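Local coordinates for sucrose 6(F)-phosphate phosphorylase (Thermoanaerobacterium thermosaccharolyticum DSM 571, PDB 6S9V), which belongs to the alpha-amylase family of enzymes, whose catalytic domain is built on a TIM barrel, at residues I312-D317 / D353-H358; N340-Y345 / Q359-Y364. All coordinates share one frame; numbering follows the deposited sequence.

Interaction 1 of 2, residues I312-D317 / D353-H358; sequences IPVKPD and DGFDVH. With SO4 (sulfate ion), chain D.
His358 meets the backbone of Lys315 with one ring nitrogen and a sulfate ion with the other. CG lies anti to the backbone N (chi1 -174°), beside its own carbonyl carbon, and chi2 (51°) turns the ring to bring ND1 2.7 Å from Lys315 O. That donor stays in the plane of the carbonyl, although the oxygen is tilted somewhat from the ring plane. At the other end of the ring NE2 gives a nearly straight bond (175°) to sulfate O3, an ion held also by Tyr215 and Arg148. Both ring nitrogens thus act as donors. CD of Pro316, which follows a cis peptide bond, lies at the ring edge. Water 1 sits over a face near the rim and donates to both Asp317 OD1 and His358 O.

Two backbone bonds hold the two segments together: Val314 N to His358 O (2.9 Å) and Lys315 N to Val357 O (3.0 Å). Beyond them, Val314 CG1 comes to the edge of the Phe355 ring at CE2, 3.7 Å away, and CG2 faces Val357 CG1. The Lys315 chain starts beside its backbone N; its CD lies 3.2 Å from Phe355 O and obliquely to the ring, 3.6 Å from Phe355 CD2. The chain then bends at chi3 and chi4 to carry NZ to a salt bridge with Asp319. Helix 324-336 supplies further neighbours of Val314 and Phe355. Short strand 312-313 thus leads into a loop at the edge of a small antiparallel sheet, with His358 turned to a bound sulfate, which may mark a pocket.

Interaction 2 of 2, residues N340-Y345 / Q359-Y364; sequences NLSLIY and QINCTY
Asn361 ND2 is gripped by two oxygens of the facing strand, Asn340 OD1 and Ser342 OG, each 3.0 Å away. Both acceptors lie close to the amide plane of Asn361, and both bonds are nearly straight, the one to Asn340 OD1 at 166°, so the two hydrogens of one amide are spent on two residues. Asn340 reaches it from the crowded position, with CG between its backbone N and carbonyl carbon (chi1 64°). The two amide planes are turned 56° apart, and ND2 of Asn361 stands tilted from the carbonyl plane of Asn340. Asn340 ND2 donates to Gly412 O.

Water 2 completes the polar cluster: it donates to Asn361 OD1 (2.8 Å) and to Gln359 OE1 and accepts from Ser342 OG. This hydroxyl therefore accepts a hydrogen bond from the amide and donates one to the water. Gln359 OE1 has a second donor in Gly311 N.

Underneath, the strands run antiparallel in two hydrogen-bonded pairs, Asn340 with Asn361 and Ser342 with Gln359, flanking the non-hydrogen-bonded pair Leu341 with Ile360. Asn361 N reaches Asn340 O at 2.8 Å, and Ser342 N reaches Gln359 O at 3.0 Å. The other sheet face is apolar: Leu341 CD2 lies 4.2 Å from Ile360 CG1, and both residues pack on helix 324-336. That face makes less specific hydrocarbon contact, whereas on the polar one, within the two segments, a directional network runs between neutral amides, a hydroxyl and a water and fixes the flip of the Asn361 amide.

How the interactions relate
Interactions 1 and 2 flank strand 357-361, the middle strand of a three-stranded antiparallel sheet whose outer strands are 312-313 and 340-343; their centres are about 9 Å apart. His358 joins them: its N lies 2.8 Å from Ser342 O, a probable hydrogen bond, and its ND1 is 3.5 Å from Ile344 CD1. A second probable bond links Ile344 N to Asp356 O at 2.8 Å. Helix 324-336 covers residues of both contacts. Both also approach bound molecules: the side chain of His358 is about 6 Å from BTB, and that of Gln359 about 5 Å from BTB and about 4 Å from a sulfate, which may mark a pocket.

Interaction 1 of 2, residues I312-D317 / D353-H358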
loop_
_atom_site.group_PDB
_atom_site.type_symbol
_atom_site.label_atom_id
_atom_site.label_comp_id
_atom_site.label_asym_id
_atom_site.label_seq_id
_atom_site.Cartn_x
_atom_site.Cartn_y
_atom_site.Cartn_z
ATOM N N ILE A 312 5.104 8.940 0.752
ATOM C CA ILE A 312 4.572 9.206 2.089
ATOM C C ILE A 312 3.343 10.102 1.962
ATOM O O ILE A 312 3.454 11.219 1.445
ATOM C CB ILE A 312 5.645 9.848 2.988
ATOM C CG1 ILE A 312 6.865 8.923 3.105
ATOM C CG2 ILE A 312 5.065 10.160 4.352
ATOM C CD1 ILE A 312 8.143 9.639 3.539
ATOM N N PRO A 313 2.158 9.671 2.402
ATOM C CA PRO A 313 0.953 10.472 2.143
ATOM C C PRO A 313 0.932 11.796 2.894
ATOM O O PRO A 313 1.326 11.880 4.058
ATOM C CB PRO A 313 -0.194 9.562 2.618
ATOM C CG PRO A 313 0.360 8.181 2.531
ATOM C CD PRO A 313 1.822 8.326 2.905
ATOM N N VAL A 314 0.420 12.825 2.218
ATOM C CA VAL A 314 0.180 14.124 2.834
ATOM C C VAL A 314 -1.285 14.501 2.627
ATOM O O VAL A 314 -2.099 14.371 3.546
ATOM C CB VAL A 314 1.134 15.194 2.270
ATOM C CG1 VAL A 314 0.881 16.535 2.929
ATOM C CG2 VAL A 314 2.571 14.764 2.477
ATOM N N LYS A 315 -1.639 14.981 1.418
ATOM C CA LYS A 315 -3.037 15.276 1.107
ATOM C C LYS A 315 -3.616 14.218 0.168
ATOM O O LYS A 315 -2.959 13.842 -0.807
ATOM C CB LYS A 315 -3.203 16.641 0.432
ATOM C CG LYS A 315 -2.823 17.834 1.258
ATOM C CD LYS A 315 -2.999 19.116 0.436
ATOM C CE LYS A 315 -4.456 19.378 0.060
ATOM N NZ LYS A 315 -5.317 19.540 1.267
ATOM N N PRO A 316 -4.862 13.772 0.383
ATOM C CA PRO A 316 -5.852 14.198 1.380
ATOM C C PRO A 316 -5.754 13.475 2.721
ATOM O O PRO A 316 -6.544 13.777 3.622
ATOM C CB PRO A 316 -7.182 13.857 0.696
ATOM C CG PRO A 316 -6.852 12.594 -0.064
ATOM C CD PRO A 316 -5.431 12.795 -0.570
ATOM N N ASP A 317 -4.798 12.548 2.851
ATOM C CA ASP A 317 -4.798 11.610 3.974
ATOM C C ASP A 317 -4.732 12.321 5.322
ATOM O O ASP A 317 -5.300 11.843 6.319
ATOM C CB ASP A 317 -3.629 10.638 3.833
ATOM C CG ASP A 317 -3.632 9.914 2.498
ATOM O OD1 ASP A 317 -3.505 10.596 1.460
ATOM O OD2 ASP A 317 -3.782 8.672 2.491
ATOM N N ASP A 353 -3.374 26.068 -7.469
ATOM C CA ASP A 353 -3.820 26.793 -6.290
ATOM C C ASP A 353 -3.658 25.954 -5.028
ATOM O O ASP A 353 -3.916 24.746 -5.032
ATOM C CB ASP A 353 -5.289 27.209 -6.430
ATOM C CG ASP A 353 -5.498 28.303 -7.462
ATOM O OD1 ASP A 353 -4.530 28.698 -8.141
ATOM O OD2 ASP A 353 -6.647 28.776 -7.588
ATOM N N GLY A 354 -3.204 26.604 -3.955
ATOM C CA GLY A 354 -3.171 25.987 -2.646
ATOM C C GLY A 354 -2.034 25.003 -2.464
ATOM O O GLY A 354 -1.226 24.744 -3.356
ATOM N N PHE A 355 -1.949 24.485 -1.243
ATOM C CA PHE A 355 -1.062 23.370 -0.938
ATOM C C PHE A 355 -1.596 22.133 -1.651
ATOM O O PHE A 355 -2.747 21.739 -1.431
ATOM C CB PHE A 355 -1.013 23.156 0.573
ATOM C CG PHE A 355 0.081 22.230 1.039
ATOM C CD1 PHE A 355 1.409 22.596 0.934
ATOM C CD2 PHE A 355 -0.227 21.005 1.604
ATOM C CE1 PHE A 355 2.413 21.750 1.382
ATOM C CE2 PHE A 355 0.775 20.155 2.044
ATOM C CZ PHE A 355 2.092 20.529 1.935
ATOM N N ASP A 356 -0.779 21.509 -2.494
ATOM C CA ASP A 356 -1.287 20.426 -3.336
ATOM C C ASP A 356 -0.325 19.245 -3.353
ATOM O O ASP A 356 -0.167 18.562 -4.370
ATOM C CB ASP A 356 -1.580 20.909 -4.759
ATOM C CG ASP A 356 -0.347 21.375 -5.491
ATOM O OD1 ASP A 356 0.655 21.724 -4.828
ATOM O OD2 ASP A 356 -0.376 21.381 -6.740
ATOM N N VAL A 357 0.293 18.954 -2.215
ATOM C CA VAL A 357 1.211 17.827 -2.110
ATOM C C VAL A 357 0.419 16.570 -1.760
ATOM O O VAL A 357 -0.172 16.473 -0.679
ATOM C CB VAL A 357 2.301 18.091 -1.061
ATOM C CG1 VAL A 357 3.230 16.888 -0.982
ATOM C CG2 VAL A 357 3.059 19.389 -1.393
ATOM N N HIS A 358 0.444 15.596 -2.673
ATOM C CA HIS A 358 -0.232 14.316 -2.469
ATOM C C HIS A 358 0.652 13.359 -1.686
ATOM O O HIS A 358 0.217 12.780 -0.681
ATOM C CB HIS A 358 -0.616 13.742 -3.840
ATOM C CG HIS A 358 -1.441 12.495 -3.786
ATOM N ND1 HIS A 358 -2.589 12.388 -3.031
ATOM C CD2 HIS A 358 -1.304 11.314 -4.432
ATOM C CE1 HIS A 358 -3.114 11.187 -3.198
ATOM N NE2 HIS A 358 -2.355 10.516 -4.046
HETATM S S SO4 D . -3.901 7.749 -5.837
HETATM O O1 SO4 D . -5.240 7.952 -5.268
HETATM O O2 SO4 D . -3.664 8.669 -6.944
HETATM O O3 SO4 D . -2.918 7.976 -4.785
HETATM O O4 SO4 D . -3.779 6.390 -6.349
HETATM O O HOH W 1 -1.624 10.348 -0.584
#

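Interaction 2 of 2, residues N340-Y345 / Q359-Y364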
loop_
_atom_site.group_PDB
_atom_site.type_symbol
_atom_site.label_atom_id
_atom_site.label_comp_id
_atom_site.label_asym_id
_atom_site.label_seq_id
_atom_site.Cartn_x
_atom_site.Cartn_y
_atom_site.Cartn_z
ATOM N N ASN A 340 11.375 14.098 -3.902
ATOM C CA ASN A 340 10.535 14.797 -4.870
ATOM C C ASN A 340 9.076 14.542 -4.504
ATOM O O ASN A 340 8.767 13.733 -3.622
ATOM C CB ASN A 340 10.827 14.368 -6.313
ATOM C CG ASN A 340 10.514 12.907 -6.571
ATOM O OD1 ASN A 340 9.377 12.547 -6.866
ATOM N ND2 ASN A 340 11.528 12.057 -6.466
ATOM N N LEU A 341 8.175 15.273 -5.147
ATOM C CA LEU A 341 6.789 15.313 -4.710
ATOM C C LEU A 341 5.843 14.899 -5.822
ATOM O O LEU A 341 6.036 15.261 -6.987
ATOM C CB LEU A 341 6.393 16.710 -4.230
ATOM C CG LEU A 341 7.279 17.319 -3.146
ATOM C CD1 LEU A 341 6.774 18.717 -2.825
ATOM C CD2 LEU A 341 7.304 16.441 -1.917
ATOM N N SER A 342 4.835 14.121 -5.450
ATOM C CA SER A 342 3.673 13.896 -6.287
ATOM C C SER A 342 2.591 14.882 -5.866
ATOM O O SER A 342 2.237 14.953 -4.684
ATOM C CB SER A 342 3.177 12.459 -6.153
ATOM O OG SER A 342 4.061 11.562 -6.800
ATOM N N LEU A 343 2.045 15.601 -6.830
ATOM C CA LEU A 343 1.102 16.673 -6.556
ATOM C C LEU A 343 -0.311 16.199 -6.866
ATOM O O LEU A 343 -0.524 15.228 -7.596
ATOM C CB LEU A 343 1.444 17.922 -7.370
ATOM C CG LEU A 343 2.859 18.472 -7.158
ATOM C CD1 LEU A 343 3.074 19.766 -7.944
ATOM C CD2 LEU A 343 3.166 18.684 -5.685
ATOM N N ILE A 344 -1.282 16.902 -6.287
ATOM C CA ILE A 344 -2.679 16.631 -6.592
ATOM C C ILE A 344 -3.020 17.074 -8.010
ATOM O O ILE A 344 -3.718 16.359 -8.741
ATOM C CB ILE A 344 -3.580 17.336 -5.560
ATOM C CG1 ILE A 344 -3.390 16.740 -4.161
ATOM C CG2 ILE A 344 -5.036 17.246 -5.988
ATOM C CD1 ILE A 344 -4.074 15.416 -3.962
ATOM N N TYR A 345 -2.524 18.236 -8.432
ATOM C CA TYR A 345 -2.889 18.802 -9.733
ATOM C C TYR A 345 -4.402 18.794 -9.925
ATOM O O TYR A 345 -5.155 19.115 -9.006
ATOM C CB TYR A 345 -2.222 18.044 -10.889
ATOM C CG TYR A 345 -0.742 18.308 -11.065
ATOM C CD1 TYR A 345 -0.294 19.540 -11.525
ATOM C CD2 TYR A 345 0.204 17.322 -10.813
ATOM C CE1 TYR A 345 1.052 19.793 -11.704
ATOM C CE2 TYR A 345 1.556 17.566 -10.991
ATOM C CZ TYR A 345 1.972 18.804 -11.437
ATOM O OH TYR A 345 3.313 19.058 -11.618
ATOM N N GLN A 359 1.906 13.193 -2.112
ATOM C CA GLN A 359 2.820 12.263 -1.466
ATOM C C GLN A 359 4.254 12.763 -1.579
ATOM O O GLN A 359 4.613 13.472 -2.525
ATOM C CB GLN A 359 2.699 10.865 -2.081
ATOM C CG GLN A 359 1.358 10.219 -1.810
ATOM C CD GLN A 359 1.167 8.889 -2.506
ATOM O OE1 GLN A 359 2.052 8.397 -3.211
ATOM N NE2 GLN A 359 -0.004 8.295 -2.306
ATOM N N ILE A 360 5.056 12.383 -0.590
ATOM C CA ILE A 360 6.487 12.664 -0.549
ATOM C C ILE A 360 7.207 11.413 -1.040
ATOM O O ILE A 360 7.201 10.377 -0.363
ATOM C CB ILE A 360 6.945 13.032 0.868
ATOM C CG1 ILE A 360 6.160 14.228 1.405
ATOM C CG2 ILE A 360 8.442 13.322 0.884
ATOM C CD1 ILE A 360 6.326 14.425 2.916
ATOM N N ASN A 361 7.851 11.509 -2.194
ATOM C CA ASN A 361 8.605 10.400 -2.773
ATOM C C ASN A 361 10.040 10.473 -2.260
ATOM O O ASN A 361 10.810 11.350 -2.673
ATOM C CB ASN A 361 8.569 10.464 -4.299
ATOM C CG ASN A 361 7.158 10.431 -4.850
ATOM O OD1 ASN A 361 6.302 9.718 -4.337
ATOM N ND2 ASN A 361 6.909 11.216 -5.890
ATOM N N CYS A 362 10.408 9.529 -1.392
ATOM C CA CYS A 362 11.636 9.575 -0.604
ATOM C C CYS A 362 11.749 8.249 0.129
ATOM O O CYS A 362 10.734 7.740 0.604
ATOM C CB CYS A 362 11.584 10.735 0.409
ATOM S SG CYS A 362 13.139 11.190 1.241
ATOM N N THR A 363 12.955 7.674 0.214
ATOM C CA THR A 363 13.091 6.517 1.103
ATOM C C THR A 363 12.918 6.993 2.542
ATOM O O THR A 363 13.233 8.136 2.878
ATOM C CB THR A 363 14.431 5.788 0.936
ATOM O OG1 THR A 363 15.492 6.535 1.548
ATOM C CG2 THR A 363 14.735 5.549 -0.538
ATOM N N TYR A 364 12.365 6.127 3.394
ATOM C CA TYR A 364 12.072 6.576 4.751
ATOM C C TYR A 364 13.356 6.856 5.521
ATOM O O TYR A 364 13.427 7.819 6.295
ATOM C CB TYR A 364 11.198 5.554 5.469
ATOM C CG TYR A 364 10.285 6.191 6.487
ATOM C CD1 TYR A 364 9.018 6.644 6.128
ATOM C CD2 TYR A 364 10.696 6.361 7.800
ATOM C CE1 TYR A 364 8.183 7.236 7.057
ATOM C CE2 TYR A 364 9.877 6.948 8.731
ATOM C CZ TYR A 364 8.619 7.387 8.361
ATOM O OH TYR A 364 7.804 7.974 9.308
HETATM O O HOH W 2 3.711 8.993 -5.226
#